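Local atomic coordinates of malarial CLPB2 atpase/hsp101 protein (Plasmodium falciparum, PDB entry 4IRF), a protein that probably acts as an ATP-driven ClpB-type chaperone that unfolds and translocates other proteins, represented here by its N-terminal cargo-binding domain. Residues A[38-43]-A[119-124]; A[42-47]-A[112-117]. All coordinates share one frame; numbering follows the deposited sequence.

Interaction 1. Residues A[38-43]-A[119-124]; sequences IHILSA and SGLSND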
loop_
_atom_site.group_PDB
_atom_site.type_symbol
_atom_site.label_atom_id
_atom_site.label_comp_id
_atom_site.label_asym_id
_atom_site.label_seq_id
_atom_site.Cartn_x
_atom_site.Cartn_y
_atom_site.Cartn_z
ATOM N N ILE A 38 -6.753 1.329 1.978
ATOM C CA ILE A 38 -7.240 0.676 0.757
ATOM C C ILE A 38 -6.869 1.469 -0.474
ATOM O O ILE A 38 -6.517 0.894 -1.506
ATOM C CB ILE A 38 -8.751 0.389 0.788
ATOM C CG1 ILE A 38 -9.142 -0.409 -0.465
ATOM C CG2 ILE A 38 -9.529 1.722 0.872
ATOM C CD1 ILE A 38 -8.406 -1.779 -0.533
ATOM N N HIS A 39 -6.894 2.808 -0.389
ATOM C CA HIS A 39 -6.490 3.628 -1.528
ATOM C C HIS A 39 -5.023 3.491 -1.871
ATOM O O HIS A 39 -4.645 3.520 -3.048
ATOM C CB HIS A 39 -6.799 5.102 -1.265
ATOM C CG HIS A 39 -8.222 5.342 -0.927
ATOM N ND1 HIS A 39 -8.621 6.120 0.145
ATOM C CD2 HIS A 39 -9.359 4.913 -1.530
ATOM C CE1 HIS A 39 -9.941 6.118 0.203
ATOM N NE2 HIS A 39 -10.414 5.403 -0.810
ATOM N N ILE A 40 -4.188 3.381 -0.835
ATOM C CA ILE A 40 -2.777 3.184 -1.038
ATOM C C ILE A 40 -2.534 1.811 -1.650
ATOM O O ILE A 40 -1.703 1.707 -2.556
ATOM C CB ILE A 40 -1.984 3.304 0.254
ATOM C CG1 ILE A 40 -2.144 4.748 0.776
ATOM C CG2 ILE A 40 -0.515 2.964 0.004
ATOM C CD1 ILE A 40 -1.362 4.977 2.054
ATOM N N LEU A 41 -3.268 0.810 -1.151
ATOM C CA LEU A 41 -3.154 -0.569 -1.727
ATOM C C LEU A 41 -3.496 -0.567 -3.229
ATOM O O LEU A 41 -2.753 -1.156 -4.036
ATOM C CB LEU A 41 -3.988 -1.575 -0.935
ATOM C CG LEU A 41 -3.931 -2.969 -1.568
ATOM C CD1 LEU A 41 -2.517 -3.489 -1.624
ATOM C CD2 LEU A 41 -4.836 -3.921 -0.852
ATOM N N SER A 42 -4.569 0.133 -3.608
ATOM C CA SER A 42 -4.955 0.216 -5.031
ATOM C C SER A 42 -3.779 0.732 -5.843
ATOM O O SER A 42 -3.377 0.140 -6.851
ATOM C CB SER A 42 -6.145 1.159 -5.204
ATOM O OG SER A 42 -6.504 1.300 -6.575
ATOM N N ALA A 43 -3.174 1.828 -5.361
ATOM C CA ALA A 43 -2.010 2.433 -6.005
ATOM C C ALA A 43 -0.774 1.515 -6.070
ATOM O O ALA A 43 -0.029 1.494 -7.052
ATOM C CB ALA A 43 -1.663 3.759 -5.294
ATOM N N SER A 119 4.122 -3.892 4.280
ATOM C CA SER A 119 4.038 -4.410 5.633
ATOM C C SER A 119 3.130 -3.511 6.479
ATOM O O SER A 119 2.272 -3.985 7.231
ATOM C CB SER A 119 5.444 -4.474 6.239
ATOM O OG SER A 119 5.361 -4.962 7.558
ATOM N N GLY A 120 3.293 -2.204 6.315
ATOM C CA GLY A 120 2.462 -1.252 7.035
ATOM C C GLY A 120 0.984 -1.370 6.701
ATOM O O GLY A 120 0.106 -1.374 7.593
ATOM N N LEU A 121 0.702 -1.527 5.417
ATOM C CA LEU A 121 -0.681 -1.683 4.962
ATOM C C LEU A 121 -1.374 -2.908 5.546
ATOM O O LEU A 121 -2.585 -2.930 5.744
ATOM C CB LEU A 121 -0.688 -1.766 3.439
ATOM C CG LEU A 121 -0.406 -0.461 2.742
ATOM C CD1 LEU A 121 -0.227 -0.745 1.249
ATOM C CD2 LEU A 121 -1.571 0.557 2.993
ATOM N N SER A 122 -0.597 -3.952 5.832
ATOM C CA SER A 122 -1.167 -5.164 6.387
ATOM C C SER A 122 -1.805 -4.954 7.776
ATOM O O SER A 122 -2.589 -5.780 8.219
ATOM C CB SER A 122 -0.138 -6.292 6.391
ATOM O OG SER A 122 0.859 -6.085 7.377
ATOM N N ASN A 123 -1.505 -3.833 8.443
ATOM C CA ASN A 123 -2.186 -3.517 9.706
ATOM C C ASN A 123 -3.663 -3.198 9.512
ATOM O O ASN A 123 -4.486 -3.448 10.408
ATOM C CB ASN A 123 -1.529 -2.332 10.426
ATOM C CG ASN A 123 -2.274 -1.916 11.701
ATOM O OD1 ASN A 123 -2.971 -0.891 11.751
ATOM N ND2 ASN A 123 -2.156 -2.726 12.719
ATOM N N ASP A 124 -3.996 -2.607 8.372
ATOM C CA ASP A 124 -5.366 -2.180 8.150
ATOM C C ASP A 124 -6.273 -3.405 7.997
ATOM O O ASP A 124 -5.938 -4.346 7.265
ATOM C CB ASP A 124 -5.445 -1.309 6.922
ATOM C CG ASP A 124 -6.841 -0.827 6.653
ATOM O OD1 ASP A 124 -7.368 0.016 7.439
ATOM O OD2 ASP A 124 -7.432 -1.290 5.644
HETATM O O HOH W 1 -8.580 0.882 4.286
#
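Leu-121 drives both branches of its fork at Ile-40, and the two side chains meet at an oblique crossing. Its CD2 lies 3.9 Å from CB of Ile-40, while CD1 comes just as near to CG2 of the same residue. Because CD2 is also 4.0 Å from CG2, the isoleucine methyl is held in the fork between the two leucine methyls. The first torsion of Ile-40 makes this possible: at -63° it sets CG2 opposite the backbone N, turned to Leu-121, while CG1 lies beside that N. Leu-121 in turn carries CG opposite its carbonyl carbon (chi1 -73°), and the leucine reaches across to the other helix. CD1 extends past Ile-40 to the backbone, 4.2 Å from N of Leu-41, and passes CB of Leu-41 more loosely. Helices 37-46 and 114-121 run in roughly opposite directions here, close to the centre of this mainly helical Clp N-terminal domain, and the face they share is apolar. Around it, Ile-40 also packs on Leu-20 and Val-93, Leu-121 on Thr-96, and Leu-41 on Val-127 and Phe-131, which places three further helices about the pair. From Leu-121 to Asp-124 the chain bends through a type I turn, closed by the bond from Asp-124 N to Leu-121 O. Asp-124 then stands at the N-cap of helix 125-133, its OD2 accepting from Val-127 N. The same oxygen takes a hydrogen bond from a water at 2.8 Å, which accepts the N-H of Ile-38 in the first turn of helix 37-46 (3.0 Å from Ile-38 N).

Interaction 2. Residues A[42-47]-A[112-117]; sequences SALAKS and VDVEHL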
loop_
_atom_site.group_PDB
_atom_site.type_symbol
_atom_site.label_atom_id
_atom_site.label_comp_id
_atom_site.label_asym_id
_atom_site.label_seq_id
_atom_site.Cartn_x
_atom_site.Cartn_y
_atom_site.Cartn_z
ATOM N N SER A 42 -4.569 0.133 -3.608
ATOM C CA SER A 42 -4.955 0.216 -5.031
ATOM C C SER A 42 -3.779 0.732 -5.843
ATOM O O SER A 42 -3.377 0.140 -6.851
ATOM C CB SER A 42 -6.145 1.159 -5.204
ATOM O OG SER A 42 -6.504 1.300 -6.575
ATOM N N ALA A 43 -3.174 1.828 -5.361
ATOM C CA ALA A 43 -2.010 2.433 -6.005
ATOM C C ALA A 43 -0.774 1.515 -6.070
ATOM O O ALA A 43 -0.029 1.494 -7.052
ATOM C CB ALA A 43 -1.663 3.759 -5.294
ATOM N N LEU A 44 -0.540 0.785 -4.992
ATOM C CA LEU A 44 0.638 -0.057 -4.884
ATOM C C LEU A 44 0.488 -1.203 -5.881
ATOM O O LEU A 44 1.400 -1.432 -6.683
ATOM C CB LEU A 44 0.787 -0.541 -3.436
ATOM C CG LEU A 44 2.125 -1.187 -3.100
ATOM C CD1 LEU A 44 2.505 -0.927 -1.650
ATOM C CD2 LEU A 44 1.991 -2.679 -3.327
ATOM N N ALA A 45 -0.697 -1.820 -5.886
ATOM C CA ALA A 45 -0.973 -2.973 -6.774
ATOM C C ALA A 45 -0.755 -2.589 -8.241
ATOM O O ALA A 45 -0.282 -3.400 -9.040
ATOM C CB ALA A 45 -2.351 -3.496 -6.545
ATOM N N LYS A 46 -1.076 -1.344 -8.598
ATOM C CA LYS A 46 -0.967 -0.947 -9.999
ATOM C C LYS A 46 0.367 -0.316 -10.395
ATOM O O LYS A 46 0.657 -0.154 -11.576
ATOM C CB LYS A 46 -2.129 -0.044 -10.397
ATOM C CG LYS A 46 -1.983 1.392 -9.926
ATOM C CD LYS A 46 -2.934 2.298 -10.715
ATOM C CE LYS A 46 -3.060 3.683 -10.092
ATOM N NZ LYS A 46 -4.147 4.439 -10.805
ATOM N N SER A 47 1.204 0.024 -9.418
ATOM C CA SER A 47 2.500 0.590 -9.735
ATOM C C SER A 47 3.430 -0.401 -10.433
ATOM O O SER A 47 3.212 -1.629 -10.366
ATOM C CB SER A 47 3.203 1.057 -8.460
ATOM O OG SER A 47 3.539 -0.041 -7.637
ATOM N N VAL A 112 12.461 3.952 3.161
ATOM C CA VAL A 112 11.209 3.228 3.163
ATOM C C VAL A 112 10.838 2.868 1.716
ATOM O O VAL A 112 10.619 3.741 0.895
ATOM C CB VAL A 112 10.077 4.049 3.828
ATOM C CG1 VAL A 112 8.802 3.235 3.899
ATOM C CG2 VAL A 112 10.491 4.478 5.240
ATOM N N ASP A 113 10.823 1.574 1.414
ATOM C CA ASP A 113 10.522 1.085 0.066
ATOM C C ASP A 113 9.119 0.493 0.025
ATOM O O ASP A 113 8.397 0.447 1.022
ATOM C CB ASP A 113 11.576 0.030 -0.360
ATOM C CG ASP A 113 11.758 -0.046 -1.872
ATOM O OD1 ASP A 113 10.812 0.267 -2.614
ATOM O OD2 ASP A 113 12.861 -0.427 -2.322
ATOM N N VAL A 114 8.728 0.013 -1.146
ATOM C CA VAL A 114 7.400 -0.544 -1.334
ATOM C C VAL A 114 7.076 -1.729 -0.437
ATOM O O VAL A 114 5.949 -1.852 0.017
ATOM C CB VAL A 114 7.176 -0.905 -2.829
ATOM C CG1 VAL A 114 5.768 -1.359 -3.062
ATOM C CG2 VAL A 114 7.445 0.305 -3.681
ATOM N N GLU A 115 8.053 -2.609 -0.180
ATOM C CA GLU A 115 7.792 -3.758 0.688
ATOM C C GLU A 115 7.474 -3.302 2.103
ATOM O O GLU A 115 6.724 -3.966 2.820
ATOM C CB GLU A 115 9.025 -4.658 0.772
ATOM C CG GLU A 115 9.382 -5.353 -0.557
ATOM C CD GLU A 115 10.241 -4.507 -1.491
ATOM O OE1 GLU A 115 10.389 -3.274 -1.302
ATOM O OE2 GLU A 115 10.786 -5.107 -2.460
ATOM N N HIS A 116 8.095 -2.210 2.528
ATOM C CA HIS A 116 7.883 -1.702 3.889
ATOM C C HIS A 116 6.493 -1.081 4.008
ATOM O O HIS A 116 5.801 -1.281 5.005
ATOM C CB HIS A 116 8.985 -0.705 4.244
ATOM C CG HIS A 116 10.351 -1.304 4.087
ATOM N ND1 HIS A 116 11.275 -0.815 3.190
ATOM C CD2 HIS A 116 10.912 -2.396 4.659
ATOM C CE1 HIS A 116 12.369 -1.565 3.245
ATOM N NE2 HIS A 116 12.173 -2.527 4.126
ATOM N N LEU A 117 6.080 -0.396 2.953
ATOM C CA LEU A 117 4.730 0.130 2.851
ATOM C C LEU A 117 3.754 -1.031 2.843
ATOM O O LEU A 117 2.719 -1.007 3.544
ATOM C CB LEU A 117 4.613 1.003 1.595
ATOM C CG LEU A 117 3.314 1.730 1.373
ATOM C CD1 LEU A 117 2.966 2.627 2.567
ATOM C CD2 LEU A 117 3.464 2.556 0.127
#
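This is a small, buried, wholly apolar contact between the carboxyl-terminal half of helix 37-46 and the first turn of helix 114-121, its centre about 5 Å from the centre of the chain. Leu-44 carries one side of it. Its CG and CD1 both close on CG1 of Val-114, with CD1 at 3.6 Å, and the two side chains slide past one another in opposite directions. With CG1 anti to the backbone N (chi1 -175°), Val-114 turns that methyl onto the leucine. One turn on, CD2 of Leu-117 meets the same CD1 of Leu-44 at 4.0 Å; this methyl of Leu-44 therefore touches both Val-114 and Leu-117. Ile-19 and Tyr-49 pack on Val-114, and Phe-54 on Leu-44. Polar groups hold the end of helix 37-46 and the start of helix 114-121. Ser-47 OG reaches Leu-44 O at 2.7 Å, on a lone pair in the carbonyl plane, and accepts from Gly-50 N, capping helix 48-56 where helix 37-46 stops. Within 112-117, Asp-113 N donates to ND1 of His-116 at 3.0 Å, in the ring plane and nearly straight at 164°. Asp-113 OD2 forms salt bridges with Arg-15 and Lys-148, tying this helix start to the chain's first and last helices. The contact belongs to the buried apolar core of the helical bundle that forms the Clp N-terminal (Clp R) domain.

Both contacts join helix 37-46 to helix 114-121, with centres 8 Å apart. Because the helices run in opposite directions, interaction 1 pairs the start of the earlier helix with the end of the later one, and interaction 2 does the reverse; 38-43 and 42-47 overlap at Ser-42 and Ala-43. The two patches are continuous: CD1 of Leu-121 lies 4.0 Å from CD1 of Leu-44, and Ile-40 CG2 is equally near CD2 of Leu-117. Together they form one hydrophobic seam in the Clp N-terminal domain, joining a helix from each of the two Clp amino-terminal family regions in the domain core.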